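Long-range contacts in uncharacterized protein (PDB 4ECO), which is of unknown biochemical function but folds as a leucine-rich repeat protein and probably serves in protein binding: residues S524-F528 and T554-P559; S575-V581 and D596-I602; I589-K595 and M615-D621. All coordinates share one frame. Numbering follows the deposited sequence.

Interaction 1: S524-F528 and T554-P559; sequences SFSKF and TLREWP
Two loop segments from successive leucine-rich repeats pack side by side here. Neither 524-528 nor 554-559 forms a regular strand. The register pairs S526 with T554 (CA-CA 4.5 Å) and F528 with E557 (6.2 Å). F528 gives up the most surface. Its CA-CB bond points toward 554-559, and its chi1 is t (-155°). P559 lies flat over one ring face in a CH-pi contact, with CB 3.5 Å from the ring centroid and 8° off the normal. L555 supports the same ring. It takes chi1 t and chi2 p, which brings its CD2 to 4.0 Å from F528 CD2. T554 is the second anchor. With chi1 p (50°), its OG1 donates a hydrogen bond to F525 O at 2.7 Å, and T554 O receives a CA-H...O contact from S526 CA at 3.3 Å. E557 is extended (chi1 and chi2 both t), so its OE1 accepts a hydrogen bond from F528 N at 2.8 Å. Side chains thus supply the polar ties that regular strand pairing would otherwise give. Such packing of equivalent loops of successive repeats, here staggered in register, is characteristic of the leucine-rich repeat solenoid. The two loops follow the parallel neighbours 517-519 and 540-542. F528 meets the ring of F541 in strand 540-542, while W558 turns away to pack on V581 in the loop after strand 570-572.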
loop_
_atom_site.group_PDB
_atom_site.type_symbol
_atom_site.label_atom_id
_atom_site.label_comp_id
_atom_site.label_asym_id
_atom_site.label_seq_id
_atom_site.Cartn_x
_atom_site.Cartn_y
_atom_site.Cartn_z
ATOM N N SER A 524 -14.917 28.291 10.594
ATOM C CA SER A 524 -15.614 29.265 11.424
ATOM C C SER A 524 -15.673 30.660 10.815
ATOM O O SER A 524 -15.801 31.628 11.556
ATOM C CB SER A 524 -14.931 29.330 12.784
ATOM O OG SER A 524 -14.871 28.026 13.340
ATOM N N PHE A 525 -15.653 30.762 9.493
ATOM C CA PHE A 525 -15.753 32.050 8.813
ATOM C C PHE A 525 -17.095 32.696 9.043
ATOM O O PHE A 525 -18.127 32.040 8.862
ATOM C CB PHE A 525 -15.534 31.894 7.284
ATOM C CG PHE A 525 -14.119 31.539 6.910
ATOM C CD1 PHE A 525 -13.134 32.528 6.819
ATOM C CD2 PHE A 525 -13.754 30.214 6.688
ATOM C CE1 PHE A 525 -11.808 32.195 6.504
ATOM C CE2 PHE A 525 -12.431 29.880 6.388
ATOM C CZ PHE A 525 -11.468 30.868 6.291
ATOM N N SER A 526 -17.074 33.983 9.421
ATOM C CA SER A 526 -18.266 34.832 9.557
ATOM C C SER A 526 -18.226 35.901 8.451
ATOM O O SER A 526 -19.284 36.350 7.973
ATOM C CB SER A 526 -18.354 35.446 10.942
ATOM O OG SER A 526 -17.074 35.931 11.299
ATOM N N LYS A 527 -16.978 36.248 8.023
ATOM C CA LYS A 527 -16.618 37.132 6.914
ATOM C C LYS A 527 -16.071 36.274 5.804
ATOM O O LYS A 527 -15.090 35.552 6.026
ATOM C CB LYS A 527 -15.590 38.204 7.344
ATOM C CG LYS A 527 -15.348 39.282 6.268
ATOM C CD LYS A 527 -13.932 39.854 6.275
ATOM C CE LYS A 527 -13.705 40.991 7.268
ATOM N NZ LYS A 527 -14.336 42.278 6.835
ATOM N N PHE A 528 -16.676 36.350 4.614
ATOM C CA PHE A 528 -16.300 35.511 3.488
ATOM C C PHE A 528 -14.817 35.681 3.055
ATOM O O PHE A 528 -14.397 36.784 2.696
ATOM C CB PHE A 528 -17.209 35.760 2.275
ATOM C CG PHE A 528 -17.263 34.558 1.353
ATOM C CD1 PHE A 528 -16.223 34.291 0.466
ATOM C CD2 PHE A 528 -18.325 33.662 1.415
ATOM C CE1 PHE A 528 -16.247 33.151 -0.333
ATOM C CE2 PHE A 528 -18.349 32.535 0.616
ATOM C CZ PHE A 528 -17.320 32.295 -0.265
ATOM N N THR A 554 -22.129 30.897 11.450
ATOM C CA THR A 554 -21.342 32.128 11.299
ATOM C C THR A 554 -21.448 32.786 9.925
ATOM O O THR A 554 -21.432 34.011 9.890
ATOM C CB THR A 554 -19.859 31.855 11.583
ATOM O OG1 THR A 554 -19.419 30.718 10.832
ATOM C CG2 THR A 554 -19.566 31.649 13.063
ATOM N N LEU A 555 -21.534 32.013 8.806
ATOM C CA LEU A 555 -21.528 32.615 7.470
ATOM C C LEU A 555 -22.920 33.019 6.995
ATOM O O LEU A 555 -23.753 32.183 6.635
ATOM C CB LEU A 555 -20.866 31.713 6.436
ATOM C CG LEU A 555 -20.503 32.358 5.101
ATOM C CD1 LEU A 555 -19.456 33.459 5.269
ATOM C CD2 LEU A 555 -20.025 31.308 4.118
ATOM N N ARG A 556 -23.126 34.345 6.961
ATOM C CA ARG A 556 -24.370 34.986 6.554
ATOM C C ARG A 556 -24.164 35.777 5.238
ATOM O O ARG A 556 -25.148 36.080 4.548
ATOM C CB ARG A 556 -24.889 35.902 7.691
ATOM C CG ARG A 556 -25.277 35.103 8.949
ATOM C CD ARG A 556 -25.469 35.932 10.193
ATOM N NE ARG A 556 -26.760 36.613 10.171
ATOM C CZ ARG A 556 -27.057 37.677 10.908
ATOM N NH1 ARG A 556 -26.152 38.203 11.723
ATOM N NH2 ARG A 556 -28.256 38.241 10.817
ATOM N N GLU A 557 -22.871 36.026 4.871
ATOM C CA GLU A 557 -22.407 36.804 3.721
ATOM C C GLU A 557 -22.225 35.951 2.444
ATOM O O GLU A 557 -21.426 35.010 2.412
ATOM C CB GLU A 557 -21.056 37.488 4.080
ATOM C CG GLU A 557 -20.400 38.342 2.996
ATOM C CD GLU A 557 -18.942 38.728 3.204
ATOM O OE1 GLU A 557 -18.441 38.563 4.340
ATOM O OE2 GLU A 557 -18.299 39.193 2.228
ATOM N N TRP A 558 -22.914 36.357 1.360
ATOM C CA TRP A 558 -22.756 35.743 0.045
ATOM C C TRP A 558 -21.545 36.393 -0.636
ATOM O O TRP A 558 -21.426 37.620 -0.590
ATOM C CB TRP A 558 -24.035 35.892 -0.804
ATOM C CG TRP A 558 -23.840 35.537 -2.257
ATOM C CD1 TRP A 558 -23.454 36.377 -3.265
ATOM C CD2 TRP A 558 -23.936 34.225 -2.841
ATOM N NE1 TRP A 558 -23.312 35.675 -4.437
ATOM C CE2 TRP A 558 -23.619 34.355 -4.211
ATOM C CE3 TRP A 558 -24.298 32.956 -2.344
ATOM C CZ2 TRP A 558 -23.661 33.264 -5.094
ATOM C CZ3 TRP A 558 -24.353 31.882 -3.223
ATOM C CH2 TRP A 558 -24.022 32.039 -4.576
ATOM N N PRO A 559 -20.658 35.623 -1.295
ATOM C CA PRO A 559 -19.514 36.245 -1.978
ATOM C C PRO A 559 -19.946 36.977 -3.263
ATOM O O PRO A 559 -19.863 36.420 -4.374
ATOM C CB PRO A 559 -18.613 35.050 -2.276
ATOM C CG PRO A 559 -19.589 33.906 -2.502
ATOM C CD PRO A 559 -20.660 34.153 -1.472
#

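Interaction 2: S575-V581 and D596-I602; sequences SNDIRKV and DNPNISI
Segments 575-581 and 596-602 run alongside each other as loops, with only the end of 596-602 entering a strand. CA atoms pair S575 with D596 (4.6 Å), R579 with I600 (4.2 Å) and V581 with I602 (5.0 Å). K580 and S601 form a single backbone bridge: S601 N donates to R579 O (2.9 Å), and V581 N to S601 O (2.8 Å). Before it, N597 to I600 make a type I turn. S575 and D596 both have positive phi and chi1 t, and S575 OG donates to D596 OD2 at 3.0 Å; R553 forms a salt bridge to the same carboxylate. N597 has a sideways CA-CB bond, and chi1 -84° (m) brings its amide close to 575-581. Its OD1 accepts from I578 N at 3.0 Å and, weakly, from N576 N at 3.4 Å, while ND2 binds I594 O. N576 is also m and reaches back, its ND2 bonding I573 O. D577 (t) takes N599 ND2 on OD1 at 2.9 Å and R579 NH2 on OD2 at 2.8 Å. R579 bends through m, m, t, so N599 ND2 lies over one guanidinium face. One water donates to D577 OD1 (2.7 Å) and I578 O (2.8 Å) and accepts from N599 N (2.7 Å). Beside these polar contacts, I600, t at both chi angles, meets I578 (CD1 to CG2, 4.0 Å) and V581 (CG1 to CG2, 4.0 Å). N576 and N597 occupy the consensus asparagine position of successive repeats, and their side chains bonding loop backbone form an asparagine ladder, a hallmark of leucine-rich repeats.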
loop_
_atom_site.group_PDB
_atom_site.type_symbol
_atom_site.label_atom_id
_atom_site.label_comp_id
_atom_site.label_asym_id
_atom_site.label_seq_id
_atom_site.Cartn_x
_atom_site.Cartn_y
_atom_site.Cartn_z
ATOM N N SER A 575 -25.745 24.651 4.121
ATOM C CA SER A 575 -25.808 24.518 5.579
ATOM C C SER A 575 -25.084 25.696 6.253
ATOM O O SER A 575 -24.191 25.517 7.077
ATOM C CB SER A 575 -25.255 23.168 6.031
ATOM O OG SER A 575 -25.651 22.869 7.357
ATOM N N ASN A 576 -25.479 26.904 5.873
ATOM C CA ASN A 576 -24.977 28.156 6.437
ATOM C C ASN A 576 -26.196 29.013 6.778
ATOM O O ASN A 576 -27.286 28.462 6.981
ATOM C CB ASN A 576 -23.995 28.869 5.463
ATOM C CG ASN A 576 -22.622 28.250 5.375
ATOM O OD1 ASN A 576 -21.873 28.191 6.341
ATOM N ND2 ASN A 576 -22.222 27.847 4.193
ATOM N N ASP A 577 -26.038 30.341 6.787
ATOM C CA ASP A 577 -27.137 31.252 7.023
ATOM C C ASP A 577 -27.077 32.395 6.002
ATOM O O ASP A 577 -27.270 33.566 6.350
ATOM C CB ASP A 577 -27.109 31.765 8.467
ATOM C CG ASP A 577 -28.393 32.414 8.948
ATOM O OD1 ASP A 577 -29.419 32.336 8.214
ATOM O OD2 ASP A 577 -28.381 32.977 10.064
ATOM N N ILE A 578 -26.857 32.038 4.723
ATOM C CA ILE A 578 -26.764 32.997 3.632
ATOM C C ILE A 578 -28.118 33.700 3.499
ATOM O O ILE A 578 -29.166 33.069 3.635
ATOM C CB ILE A 578 -26.280 32.351 2.293
ATOM C CG1 ILE A 578 -24.946 31.585 2.472
ATOM C CG2 ILE A 578 -26.192 33.376 1.135
ATOM C CD1 ILE A 578 -23.730 32.353 3.107
ATOM N N ARG A 579 -28.065 35.025 3.311
ATOM C CA ARG A 579 -29.222 35.896 3.213
ATOM C C ARG A 579 -29.450 36.328 1.759
ATOM O O ARG A 579 -29.719 35.477 0.921
ATOM C CB ARG A 579 -29.056 37.112 4.143
ATOM C CG ARG A 579 -28.694 36.789 5.587
ATOM C CD ARG A 579 -29.746 35.975 6.294
ATOM N NE ARG A 579 -29.350 35.668 7.666
ATOM C CZ ARG A 579 -30.182 35.654 8.703
ATOM N NH1 ARG A 579 -31.472 35.928 8.533
ATOM N NH2 ARG A 579 -29.733 35.370 9.916
ATOM N N LYS A 580 -29.351 37.624 1.466
ATOM C CA LYS A 580 -29.634 38.165 0.140
ATOM C C LYS A 580 -28.440 37.972 -0.803
ATOM O O LYS A 580 -27.301 38.355 -0.491
ATOM C CB LYS A 580 -30.038 39.664 0.237
ATOM C CG LYS A 580 -30.310 40.427 -1.073
ATOM C CD LYS A 580 -31.617 40.064 -1.793
ATOM C CE LYS A 580 -32.044 41.120 -2.799
ATOM N NZ LYS A 580 -31.081 41.296 -3.929
ATOM N N VAL A 581 -28.752 37.380 -1.978
ATOM C CA VAL A 581 -27.854 37.130 -3.097
ATOM C C VAL A 581 -28.298 38.103 -4.199
ATOM O O VAL A 581 -29.393 37.947 -4.758
ATOM C CB VAL A 581 -27.848 35.637 -3.528
ATOM C CG1 VAL A 581 -26.885 35.401 -4.684
ATOM C CG2 VAL A 581 -27.498 34.727 -2.357
ATOM N N ASP A 596 -30.107 24.038 2.698
ATOM C CA ASP A 596 -30.118 24.357 4.125
ATOM C C ASP A 596 -29.492 25.749 4.358
ATOM O O ASP A 596 -28.429 25.893 4.954
ATOM C CB ASP A 596 -29.429 23.254 4.959
ATOM C CG ASP A 596 -29.489 23.438 6.465
ATOM O OD1 ASP A 596 -30.403 24.146 6.945
ATOM O OD2 ASP A 596 -28.628 22.869 7.164
ATOM N N ASN A 597 -30.173 26.767 3.842
ATOM C CA ASN A 597 -29.890 28.200 3.990
ATOM C C ASN A 597 -31.264 28.817 4.074
ATOM O O ASN A 597 -31.776 29.337 3.084
ATOM C CB ASN A 597 -29.018 28.733 2.832
ATOM C CG ASN A 597 -27.538 28.531 3.004
ATOM O OD1 ASN A 597 -26.901 29.168 3.833
ATOM N ND2 ASN A 597 -26.934 27.727 2.146
ATOM N N PRO A 598 -31.975 28.572 5.191
ATOM C CA PRO A 598 -33.392 28.971 5.270
ATOM C C PRO A 598 -33.693 30.461 5.064
ATOM O O PRO A 598 -34.847 30.781 4.793
ATOM C CB PRO A 598 -33.785 28.566 6.696
ATOM C CG PRO A 598 -32.489 28.435 7.436
ATOM C CD PRO A 598 -31.570 27.866 6.422
ATOM N N ASN A 599 -32.711 31.356 5.171
ATOM C CA ASN A 599 -33.026 32.777 5.013
ATOM C C ASN A 599 -32.431 33.363 3.728
ATOM O O ASN A 599 -32.341 34.591 3.609
ATOM C CB ASN A 599 -32.542 33.560 6.230
ATOM C CG ASN A 599 -33.160 33.055 7.509
ATOM O OD1 ASN A 599 -34.387 33.004 7.661
ATOM N ND2 ASN A 599 -32.325 32.591 8.424
ATOM N N ILE A 600 -32.090 32.488 2.747
ATOM C CA ILE A 600 -31.505 32.879 1.465
ATOM C C ILE A 600 -32.577 33.557 0.593
ATOM O O ILE A 600 -33.772 33.306 0.755
ATOM C CB ILE A 600 -30.825 31.666 0.733
ATOM C CG1 ILE A 600 -29.744 32.137 -0.270
ATOM C CG2 ILE A 600 -31.845 30.723 0.080
ATOM C CD1 ILE A 600 -28.795 31.069 -0.810
ATOM N N SER A 601 -32.122 34.450 -0.295
ATOM C CA SER A 601 -32.908 35.161 -1.305
ATOM C C SER A 601 -32.018 35.213 -2.543
ATOM O O SER A 601 -31.065 36.000 -2.590
ATOM C CB SER A 601 -33.354 36.528 -0.800
ATOM O OG SER A 601 -34.362 37.080 -1.633
ATOM N N ILE A 602 -32.254 34.254 -3.481
ATOM C CA ILE A 602 -31.455 34.018 -4.688
ATOM C C ILE A 602 -32.355 33.932 -5.948
ATOM O O ILE A 602 -33.448 33.353 -5.913
ATOM C CB ILE A 602 -30.604 32.723 -4.479
ATOM C CG1 ILE A 602 -29.448 32.585 -5.491
ATOM C CG2 ILE A 602 -31.450 31.442 -4.332
ATOM C CD1 ILE A 602 -28.294 31.640 -5.022
HETATM O O HOH W 1 -30.019 31.445 5.722
#

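Interaction 3: I589-K595 and M615-D621; sequences ISVLDIK and MYMLFYD
Strands 591-593 and 617-619 lie parallel, 3° apart in direction, with axes 4.8 Å apart. V591 pairs with M617, L592 with L618 and D593 with F619. Four backbone hydrogen bonds join them: M617 N to S590 O (2.9 Å), L592 N to M617 O (2.9 Å), F619 N to L592 O (3.0 Å) and I594 N to F619 O (3.0 Å). On their other side V591 bonds the backbone of T569 and L571, and D593 that of L571 and I573. V591, D593, selenomethionine M617 and F619 share one face; L592 and L618 share the other, meeting at 4.0 Å (CD2 to CD1). Y616, with chi1 t, brings OH within 2.6 Å of I589 O in a weak hydrogen bond. D593 OD1 accepts K595 N at 3.2 Å, an Asx turn that bends the chain after the strand. K595 stretches t, t, t before a p at chi4. Its NZ donates to Y620 O (2.9 Å) and forms a salt bridge to D621 OD1 (3.0 Å). D621 OD2 accepts from D596 N. This is the regular strand ladder of stacked leucine-rich repeats. Chemically, backbone bonds set its register, and just past its end a carbonyl and a carboxylate together meet the K595 ammonium.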
loop_
_atom_site.group_PDB
_atom_site.type_symbol
_atom_site.label_atom_id
_atom_site.label_comp_id
_atom_site.label_asym_id
_atom_site.label_seq_id
_atom_site.Cartn_x
_atom_site.Cartn_y
_atom_site.Cartn_z
ATOM N N ILE A 589 -21.695 28.217 -13.342
ATOM C CA ILE A 589 -21.607 27.554 -12.029
ATOM C C ILE A 589 -22.672 26.456 -12.095
ATOM O O ILE A 589 -23.784 26.644 -11.608
ATOM C CB ILE A 589 -21.741 28.556 -10.840
ATOM C CG1 ILE A 589 -20.586 29.597 -10.904
ATOM C CG2 ILE A 589 -21.720 27.829 -9.476
ATOM C CD1 ILE A 589 -20.902 30.991 -10.490
ATOM N N SER A 590 -22.341 25.348 -12.814
ATOM C CA SER A 590 -23.220 24.209 -13.154
ATOM C C SER A 590 -23.457 23.257 -11.966
ATOM O O SER A 590 -24.375 22.444 -12.030
ATOM C CB SER A 590 -22.671 23.429 -14.346
ATOM O OG SER A 590 -21.304 23.077 -14.194
ATOM N N VAL A 591 -22.676 23.368 -10.881
ATOM C CA VAL A 591 -22.900 22.586 -9.658
ATOM C C VAL A 591 -22.986 23.585 -8.508
ATOM O O VAL A 591 -21.972 24.163 -8.117
ATOM C CB VAL A 591 -21.864 21.465 -9.383
ATOM C CG1 VAL A 591 -22.188 20.743 -8.079
ATOM C CG2 VAL A 591 -21.798 20.473 -10.536
ATOM N N LEU A 592 -24.203 23.835 -8.009
ATOM C CA LEU A 592 -24.403 24.796 -6.929
ATOM C C LEU A 592 -25.187 24.183 -5.786
ATOM O O LEU A 592 -26.326 23.737 -5.958
ATOM C CB LEU A 592 -25.121 26.046 -7.469
ATOM C CG LEU A 592 -25.502 27.162 -6.492
ATOM C CD1 LEU A 592 -24.266 27.920 -5.958
ATOM C CD2 LEU A 592 -26.409 28.138 -7.183
ATOM N N ASP A 593 -24.552 24.157 -4.616
ATOM C CA ASP A 593 -25.160 23.685 -3.381
ATOM C C ASP A 593 -25.480 24.876 -2.516
ATOM O O ASP A 593 -24.563 25.539 -2.020
ATOM C CB ASP A 593 -24.257 22.682 -2.630
ATOM C CG ASP A 593 -24.653 22.478 -1.171
ATOM O OD1 ASP A 593 -25.858 22.265 -0.901
ATOM O OD2 ASP A 593 -23.775 22.597 -0.303
ATOM N N ILE A 594 -26.779 25.159 -2.360
ATOM C CA ILE A 594 -27.270 26.237 -1.505
ATOM C C ILE A 594 -28.212 25.654 -0.452
ATOM O O ILE A 594 -28.860 26.412 0.272
ATOM C CB ILE A 594 -27.965 27.371 -2.322
ATOM C CG1 ILE A 594 -29.141 26.826 -3.193
ATOM C CG2 ILE A 594 -26.942 28.196 -3.128
ATOM C CD1 ILE A 594 -30.124 27.851 -3.701
ATOM N N LYS A 595 -28.306 24.313 -0.387
ATOM C CA LYS A 595 -29.242 23.585 0.470
ATOM C C LYS A 595 -29.008 23.919 1.930
ATOM O O LYS A 595 -27.870 24.118 2.335
ATOM C CB LYS A 595 -29.157 22.069 0.232
ATOM C CG LYS A 595 -30.377 21.308 0.719
ATOM C CD LYS A 595 -30.365 19.852 0.254
ATOM C CE LYS A 595 -31.495 19.015 0.823
ATOM N NZ LYS A 595 -32.829 19.444 0.322
HETATM N N MSE A 615 -29.110 19.921 -17.478
HETATM C CA MSE A 615 -27.729 20.317 -17.710
HETATM C C MSE A 615 -27.139 21.084 -16.499
HETATM O O MSE A 615 -26.006 21.599 -16.574
HETATM C CB MSE A 615 -27.648 21.160 -18.989
HETATM C CG MSE A 615 -27.788 20.328 -20.275
HETATM SE SE MSE A 615 -26.625 18.743 -20.353
HETATM C CE MSE A 615 -24.837 19.525 -20.436
ATOM N N TYR A 616 -27.887 21.094 -15.376
ATOM C CA TYR A 616 -27.539 21.773 -14.137
ATOM C C TYR A 616 -27.697 20.839 -12.931
ATOM O O TYR A 616 -28.523 19.919 -12.963
ATOM C CB TYR A 616 -28.444 23.002 -13.981
ATOM C CG TYR A 616 -27.844 24.084 -13.123
ATOM C CD1 TYR A 616 -26.936 24.994 -13.653
ATOM C CD2 TYR A 616 -28.187 24.206 -11.779
ATOM C CE1 TYR A 616 -26.364 25.984 -12.862
ATOM C CE2 TYR A 616 -27.640 25.210 -10.984
ATOM C CZ TYR A 616 -26.729 26.100 -11.531
ATOM O OH TYR A 616 -26.150 27.067 -10.750
HETATM N N MSE A 617 -26.914 21.096 -11.865
HETATM C CA MSE A 617 -26.886 20.327 -10.619
HETATM C C MSE A 617 -27.106 21.277 -9.441
HETATM O O MSE A 617 -26.174 21.952 -9.006
HETATM C CB MSE A 617 -25.537 19.594 -10.527
HETATM C CG MSE A 617 -25.386 18.629 -9.332
HETATM SE SE MSE A 617 -26.777 17.249 -9.189
HETATM C CE MSE A 617 -26.692 16.482 -11.086
ATOM N N LEU A 618 -28.352 21.367 -8.954
ATOM C CA LEU A 618 -28.693 22.270 -7.852
ATOM C C LEU A 618 -29.205 21.523 -6.619
ATOM O O LEU A 618 -30.172 20.763 -6.700
ATOM C CB LEU A 618 -29.751 23.298 -8.302
ATOM C CG LEU A 618 -30.295 24.226 -7.229
ATOM C CD1 LEU A 618 -29.300 25.333 -6.890
ATOM C CD2 LEU A 618 -31.623 24.781 -7.635
ATOM N N PHE A 619 -28.569 21.799 -5.462
ATOM C CA PHE A 619 -28.931 21.271 -4.148
ATOM C C PHE A 619 -29.655 22.387 -3.421
ATOM O O PHE A 619 -29.085 23.461 -3.215
ATOM C CB PHE A 619 -27.690 20.776 -3.399
ATOM C CG PHE A 619 -26.870 19.790 -4.199
ATOM C CD1 PHE A 619 -27.138 18.426 -4.143
ATOM C CD2 PHE A 619 -25.821 20.224 -5.010
ATOM C CE1 PHE A 619 -26.367 17.509 -4.882
ATOM C CE2 PHE A 619 -25.053 19.306 -5.751
ATOM C CZ PHE A 619 -25.324 17.954 -5.670
ATOM N N TYR A 620 -30.937 22.186 -3.136
ATOM C CA TYR A 620 -31.781 23.218 -2.542
ATOM C C TYR A 620 -32.961 22.629 -1.745
ATOM O O TYR A 620 -33.202 21.409 -1.779
ATOM C CB TYR A 620 -32.341 24.108 -3.686
ATOM C CG TYR A 620 -33.493 23.480 -4.461
ATOM C CD1 TYR A 620 -33.287 22.382 -5.295
ATOM C CD2 TYR A 620 -34.791 23.985 -4.353
ATOM C CE1 TYR A 620 -34.344 21.794 -5.989
ATOM C CE2 TYR A 620 -35.854 23.410 -5.054
ATOM C CZ TYR A 620 -35.626 22.313 -5.869
ATOM O OH TYR A 620 -36.658 21.765 -6.589
ATOM N N ASP A 621 -33.723 23.520 -1.078
ATOM C CA ASP A 621 -34.957 23.205 -0.349
ATOM C C ASP A 621 -36.090 23.955 -1.001
ATOM O O ASP A 621 -35.932 25.150 -1.259
ATOM C CB ASP A 621 -34.865 23.581 1.149
ATOM C CG ASP A 621 -33.626 23.131 1.879
ATOM O OD1 ASP A 621 -33.342 21.913 1.863
ATOM O OD2 ASP A 621 -32.981 23.993 2.539
#

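How the interactions relate
From the N terminus, interaction 1 comes first. It closes a loop through strand 540-542 and is complete before the others open. Interactions 2 and 3 then cross: 575-581 is followed by 589-595, then 596-602, then 615-621. Interaction 2 closes a loop through strand 591-593, and interaction 3 one through strand 601-603 and helix 608-612. Interactions 1 and 2 touch where D577 N probably bonds L555 O and W558 packs on V581. Interactions 2 and 3 meet through S575 N with K595 O and D596 N with D621 OD2. Together they stack successive coils at the C-terminal end of the solenoid: interactions 1 and 2 through loops, interaction 3 through the parallel sheet.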